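Local coordinates for protein acylneuraminate lyase (Mycoplasma synoviae, PDB 4N4P) that belongs to the dihydrodipicolinate synthetase family of TIM-barrel proteins and assembles from four chains, at residues D247-S250 / K251-Q255. Sequence-based numbering, arbitrary orientation.
Sequences DLIS and KGLMQ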
loop_
_atom_site.group_PDB
_atom_site.type_symbol
_atom_site.label_atom_id
_atom_site.label_comp_id
_atom_site.label_asym_id
_atom_site.label_seq_id
_atom_site.Cartn_x
_atom_site.Cartn_y
_atom_site.Cartn_z
ATOM N N ASP A 247 5.670 -23.913 6.592
ATOM C CA ASP A 247 6.902 -24.706 6.769
ATOM C C ASP A 247 7.519 -24.975 5.402
ATOM O O ASP A 247 8.742 -24.847 5.218
ATOM C CB ASP A 247 6.624 -26.032 7.528
ATOM C CG ASP A 247 6.662 -25.873 9.037
ATOM O OD1 ASP A 247 7.182 -24.868 9.546
ATOM O OD2 ASP A 247 6.230 -26.804 9.730
ATOM N N LEU A 248 6.680 -25.348 4.437
ATOM C CA LEU A 248 7.158 -25.661 3.077
ATOM C C LEU A 248 7.931 -24.500 2.461
ATOM O O LEU A 248 9.021 -24.691 1.897
ATOM C CB LEU A 248 5.965 -26.016 2.176
ATOM C CG LEU A 248 6.280 -26.332 0.711
ATOM C CD1 LEU A 248 7.120 -27.619 0.607
ATOM C CD2 LEU A 248 4.974 -26.458 -0.081
ATOM N N ILE A 249 7.369 -23.295 2.587
ATOM C CA ILE A 249 7.951 -22.123 1.930
ATOM C C ILE A 249 8.994 -21.442 2.792
ATOM O O ILE A 249 9.447 -20.329 2.467
ATOM C CB ILE A 249 6.878 -21.109 1.439
ATOM C CG1 ILE A 249 6.105 -20.528 2.638
ATOM C CG2 ILE A 249 5.946 -21.789 0.411
ATOM C CD1 ILE A 249 5.055 -19.471 2.273
ATOM N N SER A 250 9.418 -22.083 3.874
ATOM C CA SER A 250 10.562 -21.522 4.597
ATOM C C SER A 250 11.840 -21.684 3.759
ATOM O O SER A 250 12.866 -21.069 4.047
ATOM C CB SER A 250 10.695 -22.107 6.004
ATOM O OG SER A 250 10.955 -23.487 5.925
ATOM N N LYS A 251 11.777 -22.513 2.720
ATOM C CA LYS A 251 12.800 -22.505 1.672
ATOM C C LYS A 251 12.032 -22.299 0.366
ATOM O O LYS A 251 10.805 -22.359 0.368
ATOM C CB LYS A 251 13.610 -23.793 1.662
ATOM C CG LYS A 251 14.501 -23.936 2.944
ATOM C CD LYS A 251 15.483 -25.057 2.831
ATOM C CE LYS A 251 16.125 -25.397 4.183
ATOM N NZ LYS A 251 16.697 -24.220 4.910
ATOM N N GLY A 252 12.735 -22.062 -0.729
ATOM C CA GLY A 252 12.075 -21.778 -1.991
ATOM C C GLY A 252 10.977 -22.780 -2.309
ATOM O O GLY A 252 11.174 -23.972 -2.170
ATOM N N LEU A 253 9.830 -22.284 -2.766
ATOM C CA LEU A 253 8.675 -23.145 -3.034
ATOM C C LEU A 253 8.983 -24.229 -4.071
ATOM O O LEU A 253 8.831 -25.424 -3.792
ATOM C CB LEU A 253 7.479 -22.303 -3.487
ATOM C CG LEU A 253 6.248 -23.100 -3.948
ATOM C CD1 LEU A 253 5.627 -23.903 -2.770
ATOM C CD2 LEU A 253 5.218 -22.153 -4.616
ATOM N N MET A 254 9.404 -23.821 -5.268
ATOM C CA MET A 254 9.620 -24.821 -6.339
ATOM C C MET A 254 10.765 -25.782 -6.003
ATOM O O MET A 254 10.669 -26.993 -6.276
ATOM C CB MET A 254 9.832 -24.146 -7.696
ATOM C CG MET A 254 8.502 -23.818 -8.395
ATOM S SD MET A 254 7.746 -22.329 -7.736
ATOM C CE MET A 254 8.692 -21.166 -8.737
ATOM N N GLN A 255 11.824 -25.246 -5.382
ATOM C CA GLN A 255 12.953 -26.082 -4.950
ATOM C C GLN A 255 12.485 -27.130 -3.948
ATOM O O GLN A 255 12.933 -28.276 -4.001
ATOM C CB GLN A 255 14.052 -25.239 -4.291
ATOM C CG GLN A 255 14.668 -24.159 -5.209
ATOM C CD GLN A 255 14.002 -22.803 -5.038
ATOM O OE1 GLN A 255 12.783 -22.725 -4.885
ATOM N NE2 GLN A 255 14.806 -21.716 -5.054
HETATM O O HOH W 1 15.027 -21.702 5.528
#
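Two methyl contacts join L248, the last residue of helix 231-248, and I249 just after it to L253 at the start of helix 253-263, and L253 CD1 makes both. It lies 3.8 Å from L248 CD2 and 3.8 Å from I249 CG2, so one methyl of L253 bridges neighbouring residues across the turn. With CG anti to the backbone N (chi1 174°) and chi2 at 65°, CD1 lies against both. L248 also packs on L257 and I260 of the second helix.

D247 O takes two donors from S250, the amide N at 3.1 Å and the hydroxyl OG at 2.7 Å, the latter tilted 18° from the carbonyl plane. L248 to K251 form a type I beta turn, within which I249 CA makes a CA-H...O contact of 3.3 Å with K251 O.

One water donates to S250 O at 2.7 Å and accepts from K251 NZ at 3.1 Å. The same ammonium is salt-bridged to E282 of helix 280-294, while L248 O accepts from H286 of that helix.

With G252 as N-cap of the second helix, this short connection between consecutive helices has no direct hydrogen bond from 247-250 to 251-255; methyl packing, the CA-H...O contact and the water link them, and E282 probably balances the lysine charge.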